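Local coordinates for endo-N-acetyl-beta-D-glucosaminidase (Hypocrea jecorina, PDB 4AC1), which cleaves the chitobiose core of N-linked glycans as a family 18 endoglycosidase and is responsible for deglycosylating the fungus's own cellulases, at residues 173-176 and 177-181; 204-208 and 209-213. All coordinates share one frame; numbering follows the deposited sequence. Where two conformers were deposited one is given.

Contact 1: residues 173-176 and 177-181; sequences TALQ and QTQGN
Two torsions bring the carboxamide of Gln176 over Gly180: CG stands anti to the backbone N (chi1 167°), and a bend at chi2 (62°) turns the amide along the helix. CD ends 3.8 Å from Gly180 CA, which is almost equally far from OE1 and NE2 of Gln176. A water continues the link, 2.9 Å from Gln176 NE2, whose hydrogen it accepts, and 3.3 Å from Gly180 O, to which it donates weakly. At the other end of the amide, Gln176 OE1 is hydrogen-bonded to Tyr186 OH and Lys215 NZ, so the group's rotation is well defined. Lys215 also bonds Gly180 O.

Leu175, too, has its CG anti to N (chi1 -177°), which places CD1 3.8 Å from CB of Gln179, the two chains crossing at about a right angle. Gln177 runs back the other way, extended, its CG 3.3 Å from Thr173 O.

The backbone bonds beneath are helical: Gln177 N to Thr173 O at 3.1 Å, Gln179 N to Leu175 O at 2.8 Å, and a bent, weak bond from Gly180 N to Gln176 O at 2.9 Å. This is the last part of an alpha-helix passing into a 3-10 segment, on the helix that joins strands 151-154 and 185-189 in a beta-alpha-beta unit of the family 18 (beta/alpha) barrel.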
ATOM      1  N   THR A 173      -8.247  11.336  10.965  1.00  6.54           N
ATOM      2  CA  THR A 173      -7.710  12.030  12.137  0.50  6.41           C
ATOM      3  C   THR A 173      -8.184  11.339  13.413  1.00  7.13           C
ATOM      4  O   THR A 173      -7.392  11.166  14.332  1.00  7.43           O
ATOM      5  CB  THR A 173      -8.039  13.519  12.189  0.50  6.76           C
ATOM      6  OG1 THR A 173      -9.436  13.685  11.974  0.50  4.90           O
ATOM      7  CG2 THR A 173      -7.243  14.304  11.138  0.50  7.07           C
ATOM      8  N   ALA A 174      -9.436  10.886  13.462  1.00  6.61           N
ATOM      9  CA  ALA A 174      -9.908  10.106  14.613  1.00  6.83           C
ATOM     10  C   ALA A 174      -9.119   8.798  14.722  1.00  6.35           C
ATOM     11  O   ALA A 174      -8.685   8.422  15.812  1.00  6.82           O
ATOM     12  CB  ALA A 174     -11.388   9.823  14.496  1.00  7.16           C
ATOM     13  N   LEU A 175      -8.949   8.097  13.598  1.00  6.08           N
ATOM     14  CA  LEU A 175      -8.157   6.860  13.572  1.00  6.33           C
ATOM     15  C   LEU A 175      -6.733   7.069  14.084  1.00  5.86           C
ATOM     16  O   LEU A 175      -6.222   6.266  14.886  1.00  6.38           O
ATOM     17  CB  LEU A 175      -8.123   6.272  12.161  1.00  6.12           C
ATOM     18  CG  LEU A 175      -7.387   4.942  11.982  1.00  6.46           C
ATOM     19  CD1 LEU A 175      -8.050   3.846  12.783  1.00  7.50           C
ATOM     20  CD2 LEU A 175      -7.334   4.568  10.511  1.00  7.69           C
ATOM     21  N   GLN A 176      -6.083   8.136  13.622  1.00  6.28           N
ATOM     22  CA  GLN A 176      -4.723   8.422  14.067  1.00  6.45           C
ATOM     23  C   GLN A 176      -4.703   8.628  15.586  1.00  6.80           C
ATOM     24  O   GLN A 176      -3.801   8.132  16.274  1.00  6.37           O
ATOM     25  CB  GLN A 176      -4.122   9.626  13.313  1.00  6.94           C
ATOM     26  CG  GLN A 176      -2.823  10.194  13.908  1.00  7.74           C
ATOM     27  CD  GLN A 176      -1.663   9.211  13.920  1.00  8.70           C
ATOM     28  OE1 GLN A 176      -1.450   8.460  12.961  1.00 11.02           O
ATOM     29  NE2 GLN A 176      -0.883   9.234  14.989  1.00  9.12           N
ATOM     30  N   GLN A 177      -5.702   9.331  16.114  1.00  6.21           N
ATOM     31  CA  GLN A 177      -5.739   9.549  17.563  1.00  7.00           C
ATOM     32  C   GLN A 177      -5.860   8.252  18.376  1.00  7.04           C
ATOM     33  O   GLN A 177      -5.143   8.060  19.357  1.00  6.59           O
ATOM     34  CB  GLN A 177      -6.853  10.514  17.944  1.00  7.65           C
ATOM     35  CG  GLN A 177      -6.623  11.926  17.409  1.00  9.58           C
ATOM     36  CD  GLN A 177      -7.576  12.950  17.976  1.00 12.87           C
ATOM     37  OE1 GLN A 177      -8.129  12.762  19.057  1.00 15.15           O
ATOM     38  NE2 GLN A 177      -7.765  14.053  17.252  1.00 13.58           N
ATOM     39  N   THR A 178      -6.756   7.355  17.966  1.00  6.43           N
ATOM     40  CA  THR A 178      -7.079   6.158  18.767  1.00  6.95           C
ATOM     41  C   THR A 178      -6.181   4.952  18.448  1.00  7.17           C
ATOM     42  O   THR A 178      -5.838   4.178  19.350  1.00  7.47           O
ATOM     43  CB  THR A 178      -8.565   5.764  18.624  1.00  6.90           C
ATOM     44  OG1 THR A 178      -8.859   5.573  17.241  1.00  6.61           O
ATOM     45  CG2 THR A 178      -9.483   6.844  19.166  1.00  7.96           C
ATOM     46  N   GLN A 179      -5.780   4.814  17.180  1.00  6.68           N
ATOM     47  CA  GLN A 179      -5.002   3.658  16.706  1.00  7.14           C
ATOM     48  C   GLN A 179      -3.681   4.038  16.053  1.00  7.09           C
ATOM     49  O   GLN A 179      -2.998   3.163  15.518  1.00  7.19           O
ATOM     50  CB  GLN A 179      -5.820   2.784  15.735  1.00  7.57           C
ATOM     51  CG  GLN A 179      -6.625   1.705  16.430  1.00  9.56           C
ATOM     52  CD  GLN A 179      -7.858   2.260  17.113  1.00 10.95           C
ATOM     53  OE1 GLN A 179      -8.559   3.098  16.545  1.00 12.68           O
ATOM     54  NE2 GLN A 179      -8.145   1.785  18.314  1.00 11.54           N
ATOM     55  N   GLY A 180      -3.291   5.313  16.117  1.00  7.28           N
ATOM     56  CA  GLY A 180      -2.074   5.770  15.436  1.00  7.52           C
ATOM     57  C   GLY A 180      -0.809   5.033  15.821  1.00  8.03           C
ATOM     58  O   GLY A 180       0.063   4.805  14.989  1.00  7.49           O
ATOM     59  N   ASN A 181      -0.700   4.667  17.093  1.00  8.47           N
ATOM     60  CA  ASN A 181       0.452   3.894  17.563  1.00  9.16           C
ATOM     61  C   ASN A 181       0.477   2.466  17.013  1.00  9.36           C
ATOM     62  O   ASN A 181       1.494   1.789  17.115  1.00 10.23           O
ATOM     63  CB  ASN A 181       0.489   3.867  19.095  1.00  9.77           C
ATOM     64  CG  ASN A 181      -0.707   3.151  19.692  1.00 11.04           C
ATOM     65  OD1 ASN A 181      -1.845   3.347  19.252  1.00 12.13           O
ATOM     66  ND2 ASN A 181      -0.461   2.328  20.708  1.00 16.12           N
TER
HETATM   67  O   HOH W   1       1.549   7.712  15.536  1.00 11.92           O

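Contact 2: residues 204-208 and 209-213; sequences DRIVA and NGFAP. With ZN (zinc ion), chain I.
Gly210 and Val207 mark the end of the helix: Gly210 takes a positive phi of 98°, and the chain folds back so that Gly210 N bonds Val207 O at 3.1 Å while Phe211 N reaches Ile206 O in a weak bond of 3.4 Å. This pair of bonds, round a glycine of left-handed conformation, is a Schellman motif. Ile206 O also takes a weak bond from Asn209 N, and Arg205 O another. Val207 CA adds a nearly straight C-H contact (170° at the hydrogen) to Phe211 O, 3.3 Å away.

The apolar contact expected across such a cap is present, Ile206 CG2 lying 3.8 Å from Phe211 CB. The carbonyl O of Ile206 meets the ring edge in its plane, 3.6 Å from Phe211 CD2. Beyond it, Phe211 packs edge-to-face with Tyr186. One step further along the chain, Val207 CG2 rests 3.8 Å from CG of Pro213, and Tyr246 of helix 232-246 touches both residues.

Asn209 turns outward, with CG anti to its N (chi1 -154°), and gives OD1 to a zinc ion at 2.1 Å. Its ND2 bonds Leu161 O, which settles which amide atom faces the metal. Asp163 OD2 and four waters complete six ligands, one water standing opposite OD1.

With just two protein ligands and four waters, the zinc is probably held only lightly, on the water-facing side of the loop. The carboxylate of Asp163 supplies the charge, and the nearby C-terminal end of the helix would probably also favour a cation.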
ATOM      1  N   ASP A 204       2.732  19.295   3.040  1.00  6.79           N
ATOM      2  CA  ASP A 204       2.864  20.211   4.189  1.00  7.14           C
ATOM      3  C   ASP A 204       1.545  20.382   4.954  1.00  6.92           C
ATOM      4  O   ASP A 204       1.535  20.444   6.183  1.00  7.36           O
ATOM      5  CB  ASP A 204       3.350  21.603   3.750  1.00  7.59           C
ATOM      6  CG  ASP A 204       4.823  21.641   3.299  1.00  8.53           C
ATOM      7  OD1 ASP A 204       5.641  20.760   3.639  1.00 10.10           O
ATOM      8  OD2 ASP A 204       5.171  22.614   2.601  1.00  9.43           O
ATOM      9  N   ARG A 205       0.436  20.481   4.224  1.00  6.75           N
ATOM     10  CA  ARG A 205      -0.882  20.600   4.849  1.00  7.24           C
ATOM     11  C   ARG A 205      -1.224  19.347   5.677  1.00  6.59           C
ATOM     12  O   ARG A 205      -1.779  19.434   6.782  1.00  7.46           O
ATOM     13  CB  ARG A 205      -1.948  20.879   3.785  1.00  7.48           C
ATOM     14  CG  ARG A 205      -3.291  21.357   4.335  1.00  9.21           C
ATOM     15  CD  ARG A 205      -4.282  21.715   3.221  1.00 10.15           C
ATOM     16  NE  ARG A 205      -3.788  22.783   2.357  1.00 10.58           N
ATOM     17  CZ  ARG A 205      -3.350  22.628   1.110  1.00 10.14           C
ATOM     18  NH1 ARG A 205      -3.324  21.434   0.536  1.00 11.55           N
ATOM     19  NH2 ARG A 205      -2.920  23.688   0.435  1.00 11.16           N
ATOM     20  N   ILE A 206      -0.875  18.180   5.142  1.00  6.54           N
ATOM     21  CA  ILE A 206      -1.110  16.928   5.844  1.00  6.28           C
ATOM     22  C   ILE A 206      -0.294  16.894   7.149  1.00  6.88           C
ATOM     23  O   ILE A 206      -0.817  16.545   8.210  1.00  7.15           O
ATOM     24  CB  ILE A 206      -0.766  15.737   4.935  1.00  6.16           C
ATOM     25  CG1 ILE A 206      -1.831  15.581   3.841  1.00  6.25           C
ATOM     26  CG2 ILE A 206      -0.616  14.467   5.753  1.00  5.56           C
ATOM     27  CD1 ILE A 206      -1.410  14.710   2.658  1.00  7.35           C
ATOM     28  N   VAL A 207       0.974  17.292   7.073  1.00  7.22           N
ATOM     29  CA  VAL A 207       1.831  17.330   8.263  1.00  8.19           C
ATOM     30  C   VAL A 207       1.262  18.289   9.316  1.00  8.55           C
ATOM     31  O   VAL A 207       1.219  17.962  10.508  1.00  8.86           O
ATOM     32  CB  VAL A 207       3.294  17.672   7.916  1.00  8.40           C
ATOM     33  CG1 VAL A 207       4.108  17.929   9.187  1.00  8.93           C
ATOM     34  CG2 VAL A 207       3.916  16.543   7.103  1.00  8.65           C
ATOM     35  N   ALA A 208       0.791  19.446   8.855  1.00  9.03           N
ATOM     36  CA  ALA A 208       0.188  20.448   9.744  1.00  9.57           C
ATOM     37  C   ALA A 208      -1.127  19.965  10.366  1.00 10.35           C
ATOM     38  O   ALA A 208      -1.555  20.488  11.390  1.00 10.62           O
ATOM     39  CB  ALA A 208      -0.016  21.757   8.996  1.00 10.25           C
ATOM     40  N   ASN A 209      -1.756  18.964   9.752  1.00  9.68           N
ATOM     41  CA  ASN A 209      -2.988  18.356  10.259  1.00  9.75           C
ATOM     42  C   ASN A 209      -2.732  17.176  11.213  1.00  9.74           C
ATOM     43  O   ASN A 209      -3.652  16.435  11.555  1.00 10.47           O
ATOM     44  CB  ASN A 209      -3.908  17.921   9.105  1.00  9.28           C
ATOM     45  CG  ASN A 209      -5.372  17.879   9.516  1.00  8.74           C
ATOM     46  OD1 ASN A 209      -5.819  18.690  10.342  1.00  9.93           O
ATOM     47  ND2 ASN A 209      -6.127  16.947   8.949  1.00  7.29           N
ATOM     48  N   GLY A 210      -1.477  16.996  11.629  1.00 10.03           N
ATOM     49  CA  GLY A 210      -1.132  16.022  12.666  1.00 10.84           C
ATOM     50  C   GLY A 210      -0.612  14.665  12.214  1.00 10.89           C
ATOM     51  O   GLY A 210      -0.582  13.710  12.996  1.00 11.75           O
ATOM     52  N   PHE A 211      -0.209  14.560  10.953  1.00 10.07           N
ATOM     53  CA  PHE A 211       0.357  13.309  10.441  1.00  9.66           C
ATOM     54  C   PHE A 211       1.851  13.499  10.235  1.00  9.67           C
ATOM     55  O   PHE A 211       2.259  14.269   9.366  1.00 11.23           O
ATOM     56  CB  PHE A 211      -0.350  12.859   9.149  1.00  9.54           C
ATOM     57  CG  PHE A 211      -1.816  12.594   9.337  1.00  7.96           C
ATOM     58  CD1 PHE A 211      -2.267  11.352   9.794  1.00  8.10           C
ATOM     59  CD2 PHE A 211      -2.752  13.594   9.092  1.00  7.31           C
ATOM     60  CE1 PHE A 211      -3.628  11.121   9.998  1.00  8.02           C
ATOM     61  CE2 PHE A 211      -4.107  13.364   9.288  1.00  6.61           C
ATOM     62  CZ  PHE A 211      -4.546  12.128   9.747  1.00  6.52           C
ATOM     63  N   ALA A 212       2.658  12.805  11.039  1.00  8.76           N
ATOM     64  CA  ALA A 212       4.115  12.962  11.014  1.00  8.25           C
ATOM     65  C   ALA A 212       4.701  12.599   9.659  1.00  7.19           C
ATOM     66  O   ALA A 212       4.276  11.623   9.035  1.00  6.36           O
ATOM     67  CB  ALA A 212       4.760  12.105  12.104  1.00  8.61           C
ATOM     68  N   PRO A 213       5.691  13.373   9.196  1.00  6.58           N
ATOM     69  CA  PRO A 213       6.346  13.031   7.933  1.00  6.62           C
ATOM     70  C   PRO A 213       6.793  11.567   7.852  1.00  6.03           C
ATOM     71  O   PRO A 213       6.644  10.932   6.814  1.00  5.55           O
ATOM     72  CB  PRO A 213       7.569  13.959   7.912  1.00  7.17           C
ATOM     73  CG  PRO A 213       7.127  15.148   8.665  1.00  7.99           C
ATOM     74  CD  PRO A 213       6.243  14.619   9.774  1.00  7.42           C
TER
HETATM   75 ZN    ZN I1293      -7.644  19.585  10.772  0.50  9.64          ZN
HETATM   76  O   HOH W   2      -9.301  20.611  11.411  1.00 20.13           O
HETATM   77  O   HOH W   3      -8.267  17.921  11.639  1.00 22.33           O
HETATM   78  O   HOH W   4      -6.894  21.494  10.021  1.00 22.37           O
HETATM   79  O   HOH W   5      -6.831  20.082  12.449  1.00 27.48           O

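In the fold
Contacts 1 and 2 follow one another in the chain and sit side by side in the outer layer of the barrel, their centres about 14 Å apart. They meet through Phe211, whose CZ is 3.7 Å from Thr173 CG2 and whose CE1 is 3.7 Å from Gln176 CB. Thr173 CG2 also lies 3.6 Å from Asn209 ND2, so contact 1 backs the amide that binds zinc in contact 2. Tyr186 serves both, bonding Gln176 and packing on Phe211. Their centres are about 18 and 19 Å from that of the chain. A different zinc is held by Glu127, which closes the DxDxE pattern characteristic of family 18 catalytic sites, and Gln189.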